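Local coordinates for cellulose-binding protein (Saccharophagus degradans, PDB 2X32) that binds a long polyisoprenoid diphosphate, is implicated in plant cell wall breakdown and may take part in polyisoprenoid transport, at residues G39-A44 and V86-V91; D103-L108 and P114-T119; V123-L126 and R130-V133. All coordinates share one frame; numbering follows the deposited sequence. Where two conformers were deposited one is given.

Contact 1. Residues G39-A44 and V86-V91. With OTP ((2E,6E,10E,14E,18E,22E,26E)-3,7,11,15,19,23,27,31-octamethyldotriaconta-2,6,10,14,18,22,26,30-octaenyl trihydrogen diphosphate), chain C.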
loop_
_atom_site.group_PDB
_atom_site.type_symbol
_atom_site.label_atom_id
_atom_site.label_comp_id
_atom_site.label_asym_id
_atom_site.label_seq_id
_atom_site.Cartn_x
_atom_site.Cartn_y
_atom_site.Cartn_z
ATOM N N GLY A 39 2.082 -10.942 -2.464
ATOM C CA GLY A 39 1.934 -10.618 -3.868
ATOM C C GLY A 39 2.875 -11.284 -4.794
ATOM O O GLY A 39 3.671 -12.119 -4.419
ATOM N N GLY A 40 2.789 -10.869 -6.044
ATOM C CA GLY A 40 3.573 -11.471 -7.117
ATOM C C GLY A 40 3.256 -10.788 -8.414
ATOM O O GLY A 40 2.387 -9.907 -8.463
ATOM N N ILE A 41 3.960 -11.203 -9.451
ATOM C CA ILE A 41 3.734 -10.671 -10.799
ATOM C C ILE A 41 3.560 -11.882 -11.701
ATOM O O ILE A 41 4.454 -12.728 -11.755
ATOM C CB ILE A 41 4.866 -9.794 -11.263
ATOM C CG1 ILE A 41 5.207 -8.696 -10.236
ATOM C CG2 ILE A 41 4.537 -9.236 -12.612
ATOM C CD1 ILE A 41 6.415 -7.851 -10.571
ATOM N N SER A 42 2.416 -11.963 -12.370
ATOM C CA SER A 42 2.147 -13.118 -13.220
ATOM C C SER A 42 2.948 -13.026 -14.519
ATOM O O SER A 42 3.374 -11.961 -14.943
ATOM C CB SER A 42 0.681 -13.165 -13.527
ATOM O OG SER A 42 0.293 -12.144 -14.450
ATOM N N THR A 43 3.106 -14.172 -15.190
ATOM C CA THR A 43 3.746 -14.207 -16.508
ATOM C C THR A 43 2.936 -13.462 -17.584
ATOM O O THR A 43 3.462 -13.085 -18.618
ATOM C CB THR A 43 4.009 -15.618 -16.931
ATOM O OG1 THR A 43 2.749 -16.312 -16.977
ATOM C CG2 THR A 43 5.044 -16.326 -15.987
ATOM N N ALA A 44 1.643 -13.207 -17.299
ATOM C CA ALA A 44 0.810 -12.349 -18.144
ATOM C C ALA A 44 0.923 -10.852 -17.870
ATOM O O ALA A 44 0.236 -10.035 -18.478
ATOM C CB ALA A 44 -0.638 -12.816 -18.078
ATOM N N VAL A 86 2.097 -4.664 -15.882
ATOM C CA VAL A 86 3.541 -4.443 -15.931
ATOM C C VAL A 86 4.045 -4.962 -17.274
ATOM O O VAL A 86 3.493 -5.929 -17.789
ATOM C CB VAL A 86 4.194 -5.256 -14.768
ATOM C CG1 VAL A 86 5.720 -5.571 -14.955
ATOM C CG2 VAL A 86 3.877 -4.466 -13.500
ATOM N N ASP A 87 5.048 -4.282 -17.812
ATOM C CA ASP A 87 5.787 -4.711 -19.020
ATOM C C ASP A 87 6.968 -5.539 -18.572
ATOM O O ASP A 87 8.005 -5.040 -18.218
ATOM C CB ASP A 87 6.251 -3.469 -19.765
ATOM C CG ASP A 87 6.988 -3.787 -21.052
ATOM O OD1 ASP A 87 7.388 -4.953 -21.293
ATOM O OD2 ASP A 87 7.116 -2.850 -21.878
ATOM N N LEU A 88 6.810 -6.859 -18.637
ATOM C CA LEU A 88 7.861 -7.743 -18.166
ATOM C C LEU A 88 9.152 -7.608 -18.976
ATOM O O LEU A 88 10.237 -7.828 -18.433
ATOM C CB LEU A 88 7.421 -9.222 -18.251
ATOM C CG LEU A 88 6.305 -9.623 -17.248
ATOM C CD1 LEU A 88 5.910 -11.058 -17.496
ATOM C CD2 LEU A 88 6.787 -9.494 -15.882
ATOM N N ALA A 89 9.051 -7.320 -20.273
ATOM C CA ALA A 89 10.261 -7.146 -21.099
ATOM C C ALA A 89 11.031 -5.884 -20.684
ATOM O O ALA A 89 12.242 -5.848 -20.695
ATOM C CB ALA A 89 9.962 -7.121 -22.570
ATOM N N ALA A 90 10.320 -4.819 -20.289
ATOM C CA ALA A 90 11.008 -3.620 -19.851
ATOM C C ALA A 90 11.712 -3.857 -18.511
ATOM O O ALA A 90 12.812 -3.396 -18.325
ATOM C CB ALA A 90 9.977 -2.501 -19.690
ATOM N N VAL A 91 11.085 -4.637 -17.631
ATOM C CA VAL A 91 11.723 -5.048 -16.366
ATOM C C VAL A 91 12.946 -5.941 -16.679
ATOM O O VAL A 91 14.034 -5.746 -16.143
ATOM C CB VAL A 91 10.735 -5.782 -15.456
ATOM C CG1 VAL A 91 11.444 -6.299 -14.232
ATOM C CG2 VAL A 91 9.550 -4.866 -15.104
HETATM O O7 OTP C . -4.896 11.474 20.507
HETATM P P2 OTP C . -5.332 10.178 21.139
HETATM O O5 OTP C . -6.447 10.363 22.152
HETATM O O6 OTP C . -4.202 9.301 21.608
HETATM O O4 OTP C . -6.080 9.381 19.904
HETATM P P1 OTP C . -5.564 8.046 19.153
HETATM O O2 OTP C . -4.500 8.523 18.184
HETATM O O3 OTP C . -5.377 6.840 20.051
HETATM O O1 OTP C . -6.723 7.605 18.113
HETATM C C40 OTP C . -6.942 8.455 16.969
HETATM C C39 OTP C . -6.691 7.681 15.668
HETATM C C37 OTP C . -5.969 8.155 14.670
HETATM C C38 OTP C . -5.224 9.495 14.624
HETATM C C36 OTP C . -5.826 7.327 13.396
HETATM C C35 OTP C . -6.597 7.854 12.214
HETATM C C34 OTP C . -6.312 7.016 10.952
HETATM C C32 OTP C . -6.253 7.488 9.701
HETATM C C33 OTP C . -6.360 8.942 9.389
HETATM C C31 OTP C . -5.884 6.493 8.591
HETATM C C30 OTP C . -6.830 6.347 7.427
HETATM C C29 OTP C . -6.279 5.410 6.357
HETATM C C27 OTP C . -6.451 5.577 5.050
HETATM C C28 OTP C . -7.319 6.661 4.415
HETATM C C26 OTP C . -5.738 4.695 4.049
HETATM C C25 OTP C . -4.768 3.674 4.605
HETATM C C24 OTP C . -3.773 3.113 3.576
HETATM C C22 OTP C . -3.860 1.936 2.960
HETATM C C23 OTP C . -4.875 0.860 3.254
HETATM C C21 OTP C . -2.821 1.608 1.926
HETATM C C20 OTP C . -3.380 1.586 0.479
HETATM C C19 OTP C . -2.343 1.198 -0.576
HETATM C C17 OTP C . -1.736 2.024 -1.427
HETATM C C18 OTP C . -2.067 3.457 -1.652
HETATM C C16 OTP C . -0.594 1.480 -2.273
HETATM C C15 OTP C . -0.858 1.585 -3.747
HETATM C C14 OTP C . 0.098 0.735 -4.545
HETATM C C12 OTP C . 0.595 1.060 -5.764
HETATM C C13 OTP C . 0.275 2.391 -6.442
HETATM C C11 OTP C . 1.503 0.150 -6.526
HETATM C C10 OTP C . 2.011 -1.054 -5.841
HETATM C C9 OTP C . 3.133 -1.815 -6.550
HETATM C C7 OTP C . 3.022 -2.978 -7.212
HETATM C C8 OTP C . 1.782 -3.847 -7.286
HETATM C C6 OTP C . 4.250 -3.508 -7.914
HETATM C C5 OTP C . 4.302 -3.191 -9.397
HETATM C C4 OTP C . 5.483 -3.814 -10.083
HETATM C C2 OTP C . 6.157 -3.215 -11.070
HETATM C C3 OTP C . 5.903 -1.887 -11.695
HETATM C C1 OTP C . 7.302 -3.968 -11.687
#
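Leu88 and Ile41 meet flank to flank, their side chains sliding past one another in opposite directions, so that a branch of each does the touching: Leu88 CD2 lies 4.0 Å from Ile41 CG2. That isoleucine methyl stands opposite the backbone nitrogen, and the same setting (chi1 -52°) places CG1 beside the backbone N, anti to the carbonyl carbon. Its terminal CD1 thereby runs on to the lipid, 4.1 Å from OTP C1. One branch of Ile41 thus meets Leu88 and the other reaches the ligand.

The second methyl of Leu88 rests on the backbone carbonyls of 39-44. CD1 lies 3.4 Å from Thr43 O and somewhat farther from Ser42 O, where strand 28-42 gives way to its turn. Leu88 itself opens helix 88-92, directly after Asp87, the N-cap; Asp87 OD1 accepts from Ala90 N at 3.1 Å, the nitrogen arriving from above the carboxylate plane. At the turn, Ser42 OG is hydrogen-bonded to Glu46 N and only weakly to Ala44 N.

Val86, between strand 79-85 and the helix, bears on the final isoprene unit. Its CG2 is 3.6 Å from OTP C2, while CG1 approaches terminal methyl C1 at 4.0 Å. Ala47 of strand 46-52 touches both Ile41 and Val86, and Ala8 of strand 7-24 packs on Leu88.

No hydrogen bond spans the two segments. The apolar tail end of the isoprenoid is met here by hydrocarbon branches through dispersion contacts, consistent with recognition by shape and hydrophobicity rather than by directed bonds.

Contact 2. Residues D103-L108 and P114-T119. With OTP ((2E,6E,10E,14E,18E,22E,26E)-3,7,11,15,19,23,27,31-octamethyldotriaconta-2,6,10,14,18,22,26,30-octaenyl trihydrogen diphosphate), chain C.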
loop_
_atom_site.group_PDB
_atom_site.type_symbol
_atom_site.label_atom_id
_atom_site.label_comp_id
_atom_site.label_asym_id
_atom_site.label_seq_id
_atom_site.Cartn_x
_atom_site.Cartn_y
_atom_site.Cartn_z
ATOM N N ASP A 103 4.871 4.996 -15.314
ATOM C CA ASP A 103 3.602 5.677 -15.045
ATOM C C ASP A 103 2.514 4.607 -15.091
ATOM O O ASP A 103 2.346 3.963 -16.141
ATOM C CB ASP A 103 3.373 6.709 -16.122
ATOM C CG ASP A 103 4.402 7.844 -16.084
ATOM O OD1 ASP A 103 4.753 8.248 -14.968
ATOM O OD2 ASP A 103 4.788 8.289 -17.181
ATOM N N VAL A 104 1.902 4.347 -13.949
ATOM C CA VAL A 104 0.888 3.283 -13.799
ATOM C C VAL A 104 -0.491 3.820 -13.522
ATOM O O VAL A 104 -0.670 4.848 -12.909
ATOM C CB VAL A 104 1.290 2.285 -12.672
ATOM C CG1 VAL A 104 2.676 1.746 -12.854
ATOM C CG2 VAL A 104 1.163 2.898 -11.278
ATOM N N SER A 105 -1.496 3.031 -13.937
ATOM C CA SER A 105 -2.847 3.187 -13.487
ATOM C C SER A 105 -3.088 1.912 -12.684
ATOM O O SER A 105 -3.275 0.811 -13.263
ATOM C CB SER A 105 -3.832 3.253 -14.660
ATOM O OG SER A 105 -3.618 4.454 -15.335
ATOM N N ALA A 106 -2.938 2.021 -11.380
ATOM C CA ALA A 106 -3.032 0.849 -10.499
ATOM C C ALA A 106 -4.432 0.856 -9.945
ATOM O O ALA A 106 -4.932 1.898 -9.525
ATOM C CB ALA A 106 -2.040 0.994 -9.349
ATOM N N THR A 107 -5.077 -0.297 -9.892
ATOM C CA THR A 107 -6.368 -0.379 -9.240
ATOM C C THR A 107 -6.183 -0.793 -7.792
ATOM O O THR A 107 -5.484 -1.758 -7.509
ATOM C CB THR A 107 -7.272 -1.349 -9.998
ATOM O OG1 THR A 107 -7.407 -0.875 -11.339
ATOM C CG2 THR A 107 -8.677 -1.407 -9.380
ATOM N N LEU A 108 -6.762 -0.017 -6.903
ATOM C CA LEU A 108 -6.760 -0.293 -5.456
ATOM C C LEU A 108 -8.172 -0.662 -5.044
ATOM O O LEU A 108 -9.093 0.170 -5.126
ATOM C CB LEU A 108 -6.254 0.888 -4.634
ATOM C CG LEU A 108 -6.451 0.761 -3.121
ATOM C CD1 LEU A 108 -5.636 -0.413 -2.513
ATOM C CD2 LEU A 108 -6.002 2.123 -2.464
ATOM N N PRO A 114 -13.348 0.028 -5.340
ATOM C CA PRO A 114 -12.202 0.037 -6.269
ATOM C C PRO A 114 -11.977 1.406 -6.905
ATOM O O PRO A 114 -12.929 2.057 -7.323
ATOM C CB PRO A 114 -12.618 -0.997 -7.335
ATOM C CG PRO A 114 -13.432 -1.988 -6.523
ATOM C CD PRO A 114 -14.288 -1.061 -5.673
ATOM N N GLY A 115 -10.728 1.810 -6.991
ATOM C CA GLY A 115 -10.355 3.072 -7.577
ATOM C C GLY A 115 -9.050 2.965 -8.280
ATOM O O GLY A 115 -8.301 2.041 -8.057
ATOM N N VAL A 116 -8.769 3.897 -9.162
ATOM C CA VAL A 116 -7.505 3.886 -9.883
ATOM C C VAL A 116 -6.568 4.906 -9.273
ATOM O O VAL A 116 -6.977 6.056 -8.989
ATOM C CB VAL A 116 -7.689 4.196 -11.345
ATOM C CG1 VAL A 116 -6.343 4.290 -12.041
ATOM C CG2 VAL A 116 -8.513 3.136 -12.005
ATOM N N ILE A 117 -5.331 4.476 -9.033
ATOM C CA ILE A 117 -4.240 5.380 -8.574
ATOM C C ILE A 117 -3.343 5.578 -9.753
ATOM O O ILE A 117 -2.720 4.643 -10.244
ATOM C CB ILE A 117 -3.474 4.775 -7.390
ATOM C CG1 ILE A 117 -4.416 4.572 -6.218
ATOM C CG2 ILE A 117 -2.205 5.671 -7.031
ATOM C CD1 ILE A 117 -3.733 3.885 -5.077
ATOM N N ASP A 118 -3.332 6.806 -10.274
ATOM C CA ASP A 118 -2.458 7.191 -11.361
ATOM C C ASP A 118 -1.195 7.771 -10.720
ATOM O O ASP A 118 -1.229 8.838 -10.099
ATOM C CB ASP A 118 -3.151 8.251 -12.251
ATOM C CG ASP A 118 -4.304 7.668 -13.035
ATOM O OD1 ASP A 118 -4.061 6.689 -13.796
ATOM O OD2 ASP A 118 -5.455 8.194 -12.910
ATOM N N THR A 119 -0.109 7.023 -10.778
ATOM C CA THR A 119 1.111 7.467 -10.077
ATOM C C THR A 119 2.318 6.941 -10.816
ATOM O O THR A 119 2.229 6.183 -11.789
ATOM C CB THR A 119 1.114 7.019 -8.620
ATOM O OG1 THR A 119 2.093 7.766 -7.860
ATOM C CG2 THR A 119 1.417 5.516 -8.512
HETATM O O7 OTP C . -4.896 11.474 20.507
HETATM P P2 OTP C . -5.332 10.178 21.139
HETATM O O5 OTP C . -6.447 10.363 22.152
HETATM O O6 OTP C . -4.202 9.301 21.608
HETATM O O4 OTP C . -6.080 9.381 19.904
HETATM P P1 OTP C . -5.564 8.046 19.153
HETATM O O2 OTP C . -4.500 8.523 18.184
HETATM O O3 OTP C . -5.377 6.840 20.051
HETATM O O1 OTP C . -6.723 7.605 18.113
HETATM C C40 OTP C . -6.942 8.455 16.969
HETATM C C39 OTP C . -6.691 7.681 15.668
HETATM C C37 OTP C . -5.969 8.155 14.670
HETATM C C38 OTP C . -5.224 9.495 14.624
HETATM C C36 OTP C . -5.826 7.327 13.396
HETATM C C35 OTP C . -6.597 7.854 12.214
HETATM C C34 OTP C . -6.312 7.016 10.952
HETATM C C32 OTP C . -6.253 7.488 9.701
HETATM C C33 OTP C . -6.360 8.942 9.389
HETATM C C31 OTP C . -5.884 6.493 8.591
HETATM C C30 OTP C . -6.830 6.347 7.427
HETATM C C29 OTP C . -6.279 5.410 6.357
HETATM C C27 OTP C . -6.451 5.577 5.050
HETATM C C28 OTP C . -7.319 6.661 4.415
HETATM C C26 OTP C . -5.738 4.695 4.049
HETATM C C25 OTP C . -4.768 3.674 4.605
HETATM C C24 OTP C . -3.773 3.113 3.576
HETATM C C22 OTP C . -3.860 1.936 2.960
HETATM C C23 OTP C . -4.875 0.860 3.254
HETATM C C21 OTP C . -2.821 1.608 1.926
HETATM C C20 OTP C . -3.380 1.586 0.479
HETATM C C19 OTP C . -2.343 1.198 -0.576
HETATM C C17 OTP C . -1.736 2.024 -1.427
HETATM C C18 OTP C . -2.067 3.457 -1.652
HETATM C C16 OTP C . -0.594 1.480 -2.273
HETATM C C15 OTP C . -0.858 1.585 -3.747
HETATM C C14 OTP C . 0.098 0.735 -4.545
HETATM C C12 OTP C . 0.595 1.060 -5.764
HETATM C C13 OTP C . 0.275 2.391 -6.442
HETATM C C11 OTP C . 1.503 0.150 -6.526
HETATM C C10 OTP C . 2.011 -1.054 -5.841
HETATM C C9 OTP C . 3.133 -1.815 -6.550
HETATM C C7 OTP C . 3.022 -2.978 -7.212
HETATM C C8 OTP C . 1.782 -3.847 -7.286
HETATM C C6 OTP C . 4.250 -3.508 -7.914
HETATM C C5 OTP C . 4.302 -3.191 -9.397
HETATM C C4 OTP C . 5.483 -3.814 -10.083
HETATM C C2 OTP C . 6.157 -3.215 -11.070
HETATM C C3 OTP C . 5.903 -1.887 -11.695
HETATM C C1 OTP C . 7.302 -3.968 -11.687
#
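Leu108 and Ile117 pack on the lipid side of an antiparallel strand pair, crossing so that Leu108 CD2 lies 3.9 Å from Ile117 CD1. The isoleucine methyl also reaches OTP C18 at 3.8 Å, and the two leucine methyls lie against C19 and C20 of the chain. This is the close-packed face. Farther along it Ala106 presents its CB to the branch methyl OTP C13, and Thr119 CG2 faces that methyl while resting 3.8 Å from Val104 CG2. The Val104 and Thr119 side chains run side by side in the same direction. For Thr119, chi1 of -164° puts the methyl between backbone N and carbonyl carbon, and the threonine offers carbon rather than its hydroxyl to the polyene.

The strands form the beta hairpin 99-109/115-125 in the curled antiparallel sheet of the YceI-like domain, whose concave interior holds the isoprenoid. Hydrogen-bonded pairs Val104-Thr119, Ala106-Ile117 and Leu108-Gly115 each exchange two backbone bonds, the shortest being Ile117 N to Ala106 O at 2.7 Å and 173°. Val82 and Val84 of strand 79-85 extend the apolar face beyond Ala106, and Leu139 and Ile141 of strand 130-142 do so beyond Ile117.

On the reverse face, Ser105, Thr107, Val116 and Asp118 point outward and are largely exposed. Their packing is sparse, with Ser105 CB touching Val116 CG1 at 3.8 Å. A polar bond dominates instead, with the Ser105 hydroxyl donating from OG to Asp118 OD1 over 2.7 Å and meeting the carboxylate oxygen nearly along its C-O axis.

Contact 3. Residues V123-L126 and R130-V133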
loop_
_atom_site.group_PDB
_atom_site.type_symbol
_atom_site.label_atom_id
_atom_site.label_comp_id
_atom_site.label_asym_id
_atom_site.label_seq_id
_atom_site.Cartn_x
_atom_site.Cartn_y
_atom_site.Cartn_z
ATOM N N VAL A 123 11.307 1.546 -10.446
ATOM C CA VAL A 123 11.666 0.153 -10.508
ATOM C C VAL A 123 13.166 0.052 -10.720
ATOM O O VAL A 123 13.690 0.599 -11.696
ATOM C CB VAL A 123 10.944 -0.566 -11.650
ATOM C CG1 VAL A 123 11.380 -2.101 -11.713
ATOM C CG2 VAL A 123 9.412 -0.392 -11.530
ATOM N N GLN A 124 13.849 -0.624 -9.824
ATOM C CA GLN A 124 15.299 -0.775 -9.930
ATOM C C GLN A 124 15.664 -2.241 -9.856
ATOM O O GLN A 124 15.164 -2.980 -8.973
ATOM C CB GLN A 124 16.008 -0.000 -8.830
ATOM C CG GLN A 124 17.539 -0.023 -9.010
ATOM C CD GLN A 124 18.299 0.731 -7.906
ATOM O OE1 GLN A 124 17.864 0.826 -6.753
ATOM N NE2 GLN A 124 19.457 1.205 -8.277
ATOM N N ARG A 125 16.533 -2.681 -10.770
ATOM C CA ARG A 125 17.037 -4.046 -10.720
ATOM C C ARG A 125 18.186 -4.147 -9.718
ATOM O O ARG A 125 19.152 -3.377 -9.767
ATOM C CB ARG A 125 17.513 -4.555 -12.086
ATOM C CG ARG A 125 18.043 -5.965 -11.986
ATOM C CD ARG A 125 18.451 -6.562 -13.306
ATOM N NE ARG A 125 17.271 -6.848 -14.135
ATOM C CZ ARG A 125 16.435 -7.858 -13.933
ATOM N NH1 ARG A 125 16.619 -8.754 -12.958
ATOM N NH2 ARG A 125 15.359 -7.973 -14.707
ATOM N N LEU A 126 18.090 -5.096 -8.796
ATOM C CA LEU A 126 19.125 -5.319 -7.831
ATOM C C LEU A 126 20.053 -6.464 -8.121
ATOM O O LEU A 126 21.209 -6.473 -7.677
ATOM C CB LEU A 126 18.493 -5.511 -6.447
ATOM C CG LEU A 126 17.602 -4.408 -5.922
ATOM C CD1 LEU A 126 17.143 -4.767 -4.516
ATOM C CD2 LEU A 126 18.299 -3.074 -5.892
ATOM N N ARG A 130 16.194 -10.128 -8.736
ATOM C CA ARG A 130 15.498 -9.317 -7.724
ATOM C C ARG A 130 15.316 -7.899 -8.185
ATOM O O ARG A 130 16.240 -7.330 -8.742
ATOM C CB ARG A 130 16.289 -9.320 -6.411
ATOM C CG ARG A 130 15.609 -8.718 -5.228
ATOM C CD ARG A 130 16.539 -8.833 -3.993
ATOM N NE ARG A 130 15.973 -8.353 -2.750
ATOM C CZ ARG A 130 15.140 -9.033 -1.980
ATOM N NH1 ARG A 130 14.634 -10.207 -2.320
ATOM N NH2 ARG A 130 14.754 -8.514 -0.850
ATOM N N ILE A 131 14.113 -7.365 -7.976
ATOM C CA ILE A 131 13.828 -5.991 -8.281
ATOM C C ILE A 131 13.202 -5.312 -7.066
ATOM O O ILE A 131 12.625 -5.967 -6.188
ATOM C CB ILE A 131 12.917 -5.868 -9.541
ATOM C CG1 ILE A 131 11.537 -6.398 -9.212
ATOM C CG2 ILE A 131 13.564 -6.506 -10.796
ATOM C CD1 ILE A 131 10.529 -6.244 -10.359
ATOM N N MET A 132 13.362 -3.998 -7.009
ATOM C CA MET A 132 12.829 -3.138 -5.965
ATOM C C MET A 132 11.872 -2.114 -6.599
ATOM O O MET A 132 12.261 -1.404 -7.566
ATOM C CB MET A 132 13.967 -2.444 -5.207
ATOM C CG MET A 132 13.474 -1.541 -4.087
ATOM S SD MET A 132 14.836 -0.703 -3.218
ATOM C CE MET A 132 15.698 0.122 -4.539
ATOM N N VAL A 133 10.665 -2.037 -6.051
ATOM C CA VAL A 133 9.627 -1.148 -6.556
ATOM C C VAL A 133 9.145 -0.239 -5.458
ATOM O O VAL A 133 8.777 -0.683 -4.379
ATOM C CB VAL A 133 8.415 -1.935 -7.141
ATOM C CG1 VAL A 133 7.408 -1.000 -7.806
ATOM C CG2 VAL A 133 8.915 -2.991 -8.150
#
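Gln124 and Met132 exchange two backbone hydrogen bonds, Gln124 N to Met132 O and Met132 N to Gln124 O, each 2.9 Å long. A third, Leu126 N to Arg130 O, is also 2.9 Å but more bent at 157°; it closes the end of the hairpin 115-125/130-142 next to its turn.

The side chains of Gln124 and Met132 run out together on one face. Both are extended as far as their terminal groups, and a bend at the methionine's last torsion (chi3 55°) brings CE to 3.2 Å from Gln124 OE1; the amide's NE2 is bonded to Gly97 O. Leu126 leans across the same face, its CD1 4.0 Å from Met132 CB and 4.1 Å from Arg130 CD. Beyond it the Arg130 guanidinium forms salt bridges with Glu177 and Asp12.

On the buried face, Ile131 CG2 sits over one face of the Arg125 guanidinium, near its rim. That group's nitrogens donate to the carbonyl oxygens of Leu94, Ser127 and Val91. Val123 and Val133 lie next to each other there and both touch the lipid.

The buried arginine is thus satisfied by carbonyls from helix 88-92, the residues after it and the hairpin's own turn, and its charge is probably eased by their dipoles.

How the contacts relate
Contacts 2 and 3 are strand pairs of one curled antiparallel sheet, in successive hairpins that share strand 115-125, while contact 1 lays helix 88-92 and the residues before it against the end of a strand of that sheet. All three are partly buried, each with an exposed side. Contact 2, its centre about 11 Å from the centre of the chain, lines the middle of the lipid; contacts 1 and 3, with centres about 18 and 17 Å from it, surround the tail end. Contact 1 has no hydrogen bond between its segments and relies on apolar packing, partly against backbone carbonyls, whereas 2 and 3 rest on backbone bonding. Arg125 and Ile131 of contact 3 meet Val91 of contact 1, tying helix 88-92 to the second hairpin.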